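Local coordinates for protein halocarboxylic acid dehalogenase DehI (Pseudomonas putida, PDB 3BJX) that probably hydrolyses carbon-halogen bonds in 2-haloalkanoic acids, as a Group I alpha-haloacid dehalogenase with an all-helical fold, at residues A[145-150]-A[246-251]; A[85-90]-A[241-246]; A[43-48]-A[130-135]. All blocks are in the same frame, centred on the assembly; numbering follows the deposited sequence.

Contact 1 (A[145-150]-A[246-251]); sequences MRPVGG and LVRGLP
Arg248 has Pro147 CD over one face of its guanidinium, offset toward the rim, 4.1 Å from NH1. The same NH1 donates to Pro147 O at 2.6 Å; the bond is bent (132° at the hydrogen), with the oxygen tilted from the guanidinium plane. A bend at chi2 (-96°) turns the arginine back along 145-150 although its CB points away. Its NH2 meets Arg146 CD at 3.8 Å. The two guanidinium groups, their planes 61° apart, share an anion: Arg146 NE and Arg248 NH2 both form salt bridges with Glu141, which probably offsets the closeness of their like charges, and Arg248 NE forms a salt bridge with a sulfate ion, probably from the crystallisation liquor.

The contact joins two helix ends. Met145, modelled as selenomethionine, is the C-prime residue of the Schellman motif closing helix 112-143, while 246-251 carries the last turn of helix 230-248. Here Gly149 N makes a weak hydrogen bond to Val247 O (3.0 Å), and Gly149 CA lies 3.0 Å from Leu250 O in a CA-H...O contact. Val148 CG1 packs on Val247 CG2 at 4.1 Å, and Arg146 NH1 reaches Asp194 of the second subunit in a salt bridge.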
loop_
_atom_site.group_PDB
_atom_site.type_symbol
_atom_site.label_atom_id
_atom_site.label_comp_id
_atom_site.label_asym_id
_atom_site.label_seq_id
_atom_site.Cartn_x
_atom_site.Cartn_y
_atom_site.Cartn_z
HETATM N N MSE A 145 2.597 2.743 -15.327
HETATM C CA MSE A 145 3.112 3.498 -16.494
HETATM C C MSE A 145 4.466 4.218 -16.270
HETATM O O MSE A 145 4.681 5.359 -16.722
HETATM C CB MSE A 145 2.066 4.514 -16.972
HETATM C CG MSE A 145 0.646 4.002 -16.980
HETATM SE SE MSE A 145 0.326 2.943 -18.560
HETATM C CE MSE A 145 0.529 4.324 -19.946
ATOM N N ARG A 146 5.353 3.559 -15.542
ATOM C CA ARG A 146 6.717 4.037 -15.385
ATOM C C ARG A 146 7.646 2.969 -15.942
ATOM O O ARG A 146 7.290 1.783 -15.953
ATOM C CB ARG A 146 7.025 4.441 -13.926
ATOM C CG ARG A 146 6.433 5.822 -13.552
ATOM C CD ARG A 146 6.854 6.307 -12.152
ATOM N NE ARG A 146 6.329 5.455 -11.090
ATOM C CZ ARG A 146 5.194 5.658 -10.423
ATOM N NH1 ARG A 146 4.421 6.711 -10.685
ATOM N NH2 ARG A 146 4.832 4.788 -9.476
ATOM N N PRO A 147 8.814 3.389 -16.460
ATOM C CA PRO A 147 9.661 2.453 -17.212
ATOM C C PRO A 147 10.322 1.340 -16.377
ATOM O O PRO A 147 10.745 1.534 -15.226
ATOM C CB PRO A 147 10.693 3.372 -17.879
ATOM C CG PRO A 147 10.757 4.574 -17.015
ATOM C CD PRO A 147 9.391 4.753 -16.416
ATOM N N VAL A 148 10.384 0.161 -16.972
ATOM C CA VAL A 148 10.965 -0.979 -16.312
ATOM C C VAL A 148 11.974 -1.585 -17.285
ATOM O O VAL A 148 11.600 -2.054 -18.351
ATOM C CB VAL A 148 9.873 -1.992 -15.892
ATOM C CG1 VAL A 148 10.497 -3.218 -15.328
ATOM C CG2 VAL A 148 8.984 -1.389 -14.865
ATOM N N GLY A 149 13.255 -1.536 -16.917
ATOM C CA GLY A 149 14.321 -2.067 -17.753
ATOM C C GLY A 149 14.653 -1.259 -18.994
ATOM O O GLY A 149 14.329 -0.065 -19.081
ATOM N N GLY A 150 15.278 -1.927 -19.966
ATOM C CA GLY A 150 15.738 -1.298 -21.202
ATOM C C GLY A 150 17.109 -0.693 -20.987
ATOM O O GLY A 150 17.614 0.075 -21.810
ATOM N N LEU A 246 16.478 -0.629 -8.848
ATOM C CA LEU A 246 16.988 -1.855 -9.411
ATOM C C LEU A 246 16.134 -2.312 -10.598
ATOM O O LEU A 246 16.697 -2.772 -11.596
ATOM C CB LEU A 246 17.162 -2.955 -8.339
ATOM C CG LEU A 246 18.375 -2.725 -7.431
ATOM C CD1 LEU A 246 18.285 -3.532 -6.161
ATOM C CD2 LEU A 246 19.675 -3.027 -8.162
ATOM N N VAL A 247 14.801 -2.181 -10.531
ATOM C CA VAL A 247 14.004 -2.605 -11.709
ATOM C C VAL A 247 14.127 -1.688 -12.922
ATOM O O VAL A 247 13.944 -2.160 -14.040
ATOM C CB VAL A 247 12.498 -3.026 -11.440
ATOM C CG1 VAL A 247 12.346 -3.734 -10.103
ATOM C CG2 VAL A 247 11.519 -1.848 -11.595
ATOM N N ARG A 248 14.423 -0.402 -12.707
ATOM C CA ARG A 248 14.692 0.549 -13.795
ATOM C C ARG A 248 15.900 0.156 -14.611
ATOM O O ARG A 248 15.902 0.335 -15.826
ATOM C CB ARG A 248 14.997 1.946 -13.265
ATOM C CG ARG A 248 13.849 2.654 -12.703
ATOM C CD ARG A 248 13.150 3.602 -13.675
ATOM N NE ARG A 248 12.180 4.340 -12.860
ATOM C CZ ARG A 248 10.974 3.899 -12.511
ATOM N NH1 ARG A 248 10.499 2.746 -12.957
ATOM N NH2 ARG A 248 10.231 4.635 -11.716
ATOM N N GLY A 249 16.923 -0.349 -13.911
ATOM C CA GLY A 249 18.217 -0.708 -14.489
ATOM C C GLY A 249 18.230 -2.118 -15.036
ATOM O O GLY A 249 19.255 -2.600 -15.515
ATOM N N LEU A 250 17.094 -2.799 -14.987
ATOM C CA LEU A 250 17.048 -4.163 -15.503
ATOM C C LEU A 250 17.440 -4.168 -16.987
ATOM O O LEU A 250 17.149 -3.203 -17.712
ATOM C CB LEU A 250 15.662 -4.774 -15.318
ATOM C CG LEU A 250 15.389 -5.595 -14.061
ATOM C CD1 LEU A 250 13.908 -5.889 -13.935
ATOM C CD2 LEU A 250 16.166 -6.918 -14.093
ATOM N N PRO A 251 18.145 -5.232 -17.433
ATOM C CA PRO A 251 18.286 -5.428 -18.875
ATOM C C PRO A 251 16.991 -6.034 -19.431
ATOM O O PRO A 251 16.293 -6.789 -18.722
ATOM C CB PRO A 251 19.439 -6.443 -18.974
ATOM C CG PRO A 251 19.388 -7.203 -17.707
ATOM C CD PRO A 251 18.849 -6.275 -16.656
#

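Contact 2 (A[85-90]-A[241-246]); sequences DELRER and TRAREL. Unlike the reference sequence in segment 241-246: Arg244 (reference Pro).
Glu86 and Arg242 meet in a side-on, two-pronged salt bridge. Arg242 NE donates to Glu86 OE2 at 2.7 Å and Arg242 NH2 to Glu86 OE1 at 2.8 Å, one nitrogen to each oxygen. The pair is not coplanar: carboxylate and guanidinium planes lie 56° apart, OE1 being met on its syn side and OE2 from above the carboxylate plane.

Arg90 supplies the second shell. It grips the same OE2 with both NE (2.9 Å) and NH2 (3.0 Å), the oxygen lying in its guanidinium plane, so three N-H groups converge on one atom. The two arginines come close, but the carboxylate between them probably offsets their charges. On the far side Arg242 NH1 bonds to Glu245 OE1, one turn along its own helix, and Arg90 NH1 reaches Glu238. With CG anti to the backbone N (chi1 -174°) and a bend at chi2, Arg242 brings NE and NH2 round to Glu86 while its CG lies against Leu87 CD2 at 3.8 Å. A leucine in place of Arg242 would probably leave Glu86 with Arg90 as its remaining mate in this network and Glu245 without its partner there.

Beside the charges the contact is apolar. Leu87 and Leu246 reach toward each other tip to tip (CG to CD1, 3.8 Å), and Leu87 CD1 touches Ala243 CB at 4.0 Å. Segment axes 10.5 Å apart at 170° define a nearly antiparallel helix pair, 78-90 beside 230-248. Helix 112-143 packs against both partners, Leu134 touching Leu87 and Leu246 while Leu133 meets Ala243.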
loop_
_atom_site.group_PDB
_atom_site.type_symbol
_atom_site.label_atom_id
_atom_site.label_comp_id
_atom_site.label_asym_id
_atom_site.label_seq_id
_atom_site.Cartn_x
_atom_site.Cartn_y
_atom_site.Cartn_z
ATOM N N ASP A 85 20.617 -10.004 -4.201
ATOM C CA ASP A 85 21.727 -10.093 -3.263
ATOM C C ASP A 85 21.912 -8.800 -2.467
ATOM O O ASP A 85 22.057 -8.860 -1.240
ATOM C CB ASP A 85 23.049 -10.474 -3.965
ATOM C CG ASP A 85 23.111 -11.952 -4.399
ATOM O OD1 ASP A 85 22.257 -12.762 -3.996
ATOM O OD2 ASP A 85 24.039 -12.309 -5.149
ATOM N N GLU A 86 21.911 -7.650 -3.165
ATOM C CA GLU A 86 22.066 -6.324 -2.532
ATOM C C GLU A 86 20.939 -6.039 -1.536
ATOM O O GLU A 86 21.209 -5.694 -0.359
ATOM C CB GLU A 86 22.125 -5.193 -3.579
ATOM C CG GLU A 86 21.929 -3.794 -2.978
ATOM C CD GLU A 86 22.221 -2.634 -3.925
ATOM O OE1 GLU A 86 22.402 -2.852 -5.132
ATOM O OE2 GLU A 86 22.250 -1.466 -3.442
ATOM N N LEU A 87 19.692 -6.166 -2.015
ATOM C CA LEU A 87 18.491 -5.995 -1.177
ATOM C C LEU A 87 18.530 -6.887 0.045
ATOM O O LEU A 87 18.235 -6.430 1.133
ATOM C CB LEU A 87 17.190 -6.237 -1.955
ATOM C CG LEU A 87 16.846 -5.281 -3.105
ATOM C CD1 LEU A 87 15.795 -5.883 -4.007
ATOM C CD2 LEU A 87 16.411 -3.878 -2.602
ATOM N N ARG A 88 18.904 -8.155 -0.126
ATOM C CA ARG A 88 19.097 -9.063 1.022
ATOM C C ARG A 88 20.082 -8.544 2.058
ATOM O O ARG A 88 19.829 -8.618 3.260
ATOM C CB ARG A 88 19.543 -10.454 0.563
ATOM C CG ARG A 88 19.471 -11.495 1.691
ATOM C CD ARG A 88 19.769 -12.888 1.192
ATOM N NE ARG A 88 19.022 -13.240 -0.006
ATOM C CZ ARG A 88 19.554 -13.314 -1.226
ATOM N NH1 ARG A 88 20.850 -13.054 -1.407
ATOM N NH2 ARG A 88 18.786 -13.630 -2.274
ATOM N N GLU A 89 21.211 -8.041 1.588
ATOM C CA GLU A 89 22.241 -7.475 2.450
ATOM C C GLU A 89 21.780 -6.196 3.190
ATOM O O GLU A 89 22.033 -6.035 4.380
ATOM C CB GLU A 89 23.442 -7.143 1.585
ATOM C CG GLU A 89 24.733 -7.553 2.135
ATOM C CD GLU A 89 25.848 -6.689 1.612
ATOM O OE1 GLU A 89 25.695 -6.111 0.506
ATOM O OE2 GLU A 89 26.870 -6.574 2.330
ATOM N N ARG A 90 21.141 -5.281 2.467
ATOM C CA ARG A 90 20.558 -4.067 3.041
ATOM C C ARG A 90 19.467 -4.276 4.103
ATOM O O ARG A 90 19.233 -3.367 4.923
ATOM C CB ARG A 90 19.967 -3.202 1.942
ATOM C CG ARG A 90 20.974 -2.540 1.044
ATOM C CD ARG A 90 20.174 -1.723 0.078
ATOM N NE ARG A 90 20.984 -0.954 -0.845
ATOM C CZ ARG A 90 21.375 0.292 -0.635
ATOM N NH1 ARG A 90 21.074 0.911 0.509
ATOM N NH2 ARG A 90 22.074 0.908 -1.575
ATOM N N THR A 241 12.317 1.633 -2.181
ATOM C CA THR A 241 13.005 2.587 -3.058
ATOM C C THR A 241 14.128 1.927 -3.865
ATOM O O THR A 241 14.159 2.033 -5.082
ATOM C CB THR A 241 13.628 3.718 -2.245
ATOM O OG1 THR A 241 12.628 4.353 -1.437
ATOM C CG2 THR A 241 14.241 4.734 -3.161
ATOM N N ARG A 242 15.041 1.246 -3.179
ATOM C CA ARG A 242 16.158 0.574 -3.838
ATOM C C ARG A 242 15.713 -0.431 -4.906
ATOM O O ARG A 242 16.212 -0.392 -6.030
ATOM C CB ARG A 242 17.079 -0.079 -2.808
ATOM C CG ARG A 242 18.363 -0.694 -3.398
ATOM C CD ARG A 242 19.109 0.332 -4.234
ATOM N NE ARG A 242 20.289 -0.242 -4.858
ATOM C CZ ARG A 242 20.763 0.140 -6.035
ATOM N NH1 ARG A 242 20.139 1.092 -6.728
ATOM N NH2 ARG A 242 21.864 -0.433 -6.512
ATOM N N ALA A 243 14.773 -1.311 -4.552
ATOM C CA ALA A 243 14.146 -2.241 -5.498
ATOM C C ALA A 243 13.538 -1.544 -6.720
ATOM O O ALA A 243 13.591 -2.084 -7.816
ATOM C CB ALA A 243 13.097 -3.089 -4.792
ATOM N N ARG A 244 12.968 -0.352 -6.510
ATOM C CA ARG A 244 12.404 0.520 -7.568
ATOM C C ARG A 244 13.496 0.909 -8.558
ATOM O O ARG A 244 13.303 0.797 -9.746
ATOM C CB ARG A 244 11.700 1.751 -6.942
ATOM C CG ARG A 244 11.005 2.760 -7.896
ATOM C CD ARG A 244 10.031 3.703 -7.113
ATOM N NE ARG A 244 8.626 3.187 -7.043
ATOM C CZ ARG A 244 7.797 3.229 -5.987
ATOM N NH1 ARG A 244 8.184 3.747 -4.822
ATOM N NH2 ARG A 244 6.574 2.731 -6.107
ATOM N N GLU A 245 14.655 1.326 -8.052
ATOM C CA GLU A 245 15.790 1.690 -8.896
ATOM C C GLU A 245 16.351 0.464 -9.599
ATOM O O GLU A 245 16.677 0.515 -10.796
ATOM C CB GLU A 245 16.908 2.348 -8.084
ATOM C CG GLU A 245 16.484 3.618 -7.348
ATOM C CD GLU A 245 17.471 4.036 -6.301
ATOM O OE1 GLU A 245 18.333 3.225 -5.934
ATOM O OE2 GLU A 245 17.391 5.172 -5.833
ATOM N N LEU A 246 16.478 -0.629 -8.848
ATOM C CA LEU A 246 16.988 -1.855 -9.411
ATOM C C LEU A 246 16.134 -2.312 -10.598
ATOM O O LEU A 246 16.697 -2.772 -11.596
ATOM C CB LEU A 246 17.162 -2.955 -8.339
ATOM C CG LEU A 246 18.375 -2.725 -7.431
ATOM C CD1 LEU A 246 18.285 -3.532 -6.161
ATOM C CD2 LEU A 246 19.675 -3.027 -8.162
#

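Contact 3 (A[43-48]-A[130-135]); sequences LTLRVP and PKYLLL
Arg46 leaves helical phi/psi with positive phi (57°) after helix 32-45, and Leu45 CA lies 7.2 Å from Lys131 CA on helix 112-143. The turn presents Leu45 O to Lys131, whose NZ donates to it at 3.2 Å. That approach is poor in direction: the nitrogen stands 48° out of the carbonyl plane, away from any lone pair. Lys131 also has stronger demands elsewhere, a salt bridge to Glu81 on helix 78-90 and a hydrogen bond to Tyr127 OH, so the carbonyl is one of several anchors for a buried ammonium group. The lysine chain bends at chi3 (87°) to bring NZ there.

Beside it, Leu45 CD1 sits over one face of the Tyr132 ring in a CH-pi contact, 4.2 Å from the centroid and offset toward CE1, which it approaches to 3.8 Å. Val47 CG2 comes in obliquely at the phenolic end, 3.6 Å from Tyr132 OH. The bond from that hydroxyl to Trp49 O anchors the phenolic end, while Leu45 over the face probably hinders turning of the ring.

Trp68 of helix 63-71 packs on Leu45. All five touching residues are buried, and a bound sulfate, probably from the crystallisation liquor, lies about 5 Å from the Tyr132 side chain. The geometry is that of the exit from one helix and its following loop docked on a long helix, in the interior of an all-helical fold.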
loop_
_atom_site.group_PDB
_atom_site.type_symbol
_atom_site.label_atom_id
_atom_site.label_comp_id
_atom_site.label_asym_id
_atom_site.label_seq_id
_atom_site.Cartn_x
_atom_site.Cartn_y
_atom_site.Cartn_z
ATOM N N LEU A 43 10.843 -22.628 -10.385
ATOM C CA LEU A 43 12.059 -23.141 -11.025
ATOM C C LEU A 43 12.915 -22.002 -11.520
ATOM O O LEU A 43 14.121 -22.086 -11.497
ATOM C CB LEU A 43 11.724 -24.095 -12.194
ATOM C CG LEU A 43 11.086 -25.485 -11.944
ATOM C CD1 LEU A 43 10.341 -26.048 -13.173
ATOM C CD2 LEU A 43 12.101 -26.508 -11.438
ATOM N N THR A 44 12.285 -20.923 -11.958
ATOM C CA THR A 44 12.998 -19.760 -12.513
ATOM C C THR A 44 13.626 -18.918 -11.401
ATOM O O THR A 44 14.787 -18.466 -11.524
ATOM C CB THR A 44 12.046 -18.878 -13.352
ATOM O OG1 THR A 44 11.485 -19.661 -14.407
ATOM C CG2 THR A 44 12.768 -17.645 -13.945
ATOM N N LEU A 45 12.864 -18.714 -10.319
ATOM C CA LEU A 45 13.394 -18.028 -9.141
ATOM C C LEU A 45 14.194 -18.914 -8.158
ATOM O O LEU A 45 14.811 -18.384 -7.238
ATOM C CB LEU A 45 12.293 -17.209 -8.434
ATOM C CG LEU A 45 11.571 -16.163 -9.303
ATOM C CD1 LEU A 45 10.592 -15.351 -8.508
ATOM C CD2 LEU A 45 12.559 -15.226 -10.035
ATOM N N ARG A 46 14.212 -20.247 -8.368
ATOM C CA ARG A 46 14.914 -21.209 -7.468
ATOM C C ARG A 46 14.392 -21.060 -6.039
ATOM O O ARG A 46 15.152 -20.824 -5.092
ATOM C CB ARG A 46 16.463 -21.076 -7.485
ATOM C CG ARG A 46 17.118 -20.781 -8.849
ATOM C CD ARG A 46 18.529 -20.198 -8.683
ATOM N NE ARG A 46 19.451 -21.239 -8.258
ATOM C CZ ARG A 46 20.160 -21.247 -7.124
ATOM N NH1 ARG A 46 20.114 -20.230 -6.255
ATOM N NH2 ARG A 46 20.952 -22.288 -6.866
ATOM N N VAL A 47 13.072 -21.193 -5.910
ATOM C CA VAL A 47 12.369 -21.052 -4.639
ATOM C C VAL A 47 11.324 -22.162 -4.509
ATOM O O VAL A 47 10.763 -22.616 -5.514
ATOM C CB VAL A 47 11.679 -19.648 -4.505
ATOM C CG1 VAL A 47 12.716 -18.523 -4.374
ATOM C CG2 VAL A 47 10.723 -19.375 -5.657
ATOM N N PRO A 48 11.052 -22.610 -3.275
ATOM C CA PRO A 48 10.107 -23.683 -3.040
ATOM C C PRO A 48 8.672 -23.221 -2.685
ATOM O O PRO A 48 7.885 -24.000 -2.125
ATOM C CB PRO A 48 10.748 -24.436 -1.859
ATOM C CG PRO A 48 11.663 -23.451 -1.191
ATOM C CD PRO A 48 11.688 -22.189 -2.013
ATOM N N PRO A 130 13.726 -11.208 -1.257
ATOM C CA PRO A 130 14.230 -10.101 -2.100
ATOM C C PRO A 130 13.974 -10.312 -3.607
ATOM O O PRO A 130 13.705 -9.334 -4.343
ATOM C CB PRO A 130 15.742 -10.080 -1.813
ATOM C CG PRO A 130 16.066 -11.411 -1.182
ATOM C CD PRO A 130 14.806 -11.839 -0.470
ATOM N N LYS A 131 14.036 -11.562 -4.069
ATOM C CA LYS A 131 13.744 -11.827 -5.507
ATOM C C LYS A 131 12.305 -11.450 -5.844
ATOM O O LYS A 131 12.050 -10.745 -6.833
ATOM C CB LYS A 131 14.043 -13.274 -5.901
ATOM C CG LYS A 131 15.463 -13.678 -5.592
ATOM C CD LYS A 131 15.841 -14.993 -6.193
ATOM C CE LYS A 131 16.341 -14.814 -7.612
ATOM N NZ LYS A 131 16.852 -16.124 -8.164
ATOM N N TYR A 132 11.374 -11.876 -4.990
ATOM C CA TYR A 132 9.977 -11.502 -5.130
ATOM C C TYR A 132 9.718 -10.014 -5.013
ATOM O O TYR A 132 8.826 -9.499 -5.656
ATOM C CB TYR A 132 9.099 -12.248 -4.125
ATOM C CG TYR A 132 8.725 -13.613 -4.584
ATOM C CD1 TYR A 132 7.957 -13.792 -5.738
ATOM C CD2 TYR A 132 9.134 -14.749 -3.862
ATOM C CE1 TYR A 132 7.614 -15.082 -6.172
ATOM C CE2 TYR A 132 8.783 -16.017 -4.273
ATOM C CZ TYR A 132 8.036 -16.183 -5.435
ATOM O OH TYR A 132 7.683 -17.447 -5.821
ATOM N N LEU A 133 10.468 -9.328 -4.168
ATOM C CA LEU A 133 10.386 -7.865 -4.095
ATOM C C LEU A 133 10.697 -7.189 -5.443
ATOM O O LEU A 133 10.136 -6.144 -5.742
ATOM C CB LEU A 133 11.300 -7.313 -2.982
ATOM C CG LEU A 133 11.326 -5.809 -2.697
ATOM C CD1 LEU A 133 9.903 -5.223 -2.434
ATOM C CD2 LEU A 133 12.299 -5.475 -1.536
ATOM N N LEU A 134 11.572 -7.787 -6.246
ATOM C CA LEU A 134 11.898 -7.262 -7.577
ATOM C C LEU A 134 10.786 -7.528 -8.566
ATOM O O LEU A 134 10.354 -6.619 -9.273
ATOM C CB LEU A 134 13.189 -7.873 -8.115
ATOM C CG LEU A 134 14.479 -7.406 -7.481
ATOM C CD1 LEU A 134 15.538 -8.449 -7.765
ATOM C CD2 LEU A 134 14.900 -5.977 -7.940
ATOM N N LEU A 135 10.344 -8.786 -8.637
ATOM C CA LEU A 135 9.193 -9.163 -9.476
ATOM C C LEU A 135 8.000 -8.221 -9.231
ATOM O O LEU A 135 7.568 -7.532 -10.146
ATOM C CB LEU A 135 8.797 -10.635 -9.273
ATOM C CG LEU A 135 7.489 -11.101 -9.942
ATOM C CD1 LEU A 135 7.497 -10.854 -11.446
ATOM C CD2 LEU A 135 7.183 -12.554 -9.669
#

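In the fold
Depth separates the three contacts: contact 3 is wholly buried, its centre about 8 Å from that of the chain, whereas contacts 2 and 1, centred about 15 and 21 Å out, are only partly buried. Contacts 1 and 2 use successive turns of helix 230-248 and share Leu246, while helix 112-143 carries the second segment of contact 3 and ends just before contact 1. Leu134 O, on that segment, packs on Val247 CG1 of contact 1 (3.6 Å). Chemistry follows position: an aromatic face and buried lysine inside, an arginine-glutamate network beside leucines between two helices, and at the periphery one weak backbone hydrogen bond, an arginine-to-carbonyl bond and two arginines sharing a glutamate. Contact 1 also salt-bridges the second subunit; contact 2 merely packs on it through Arg244.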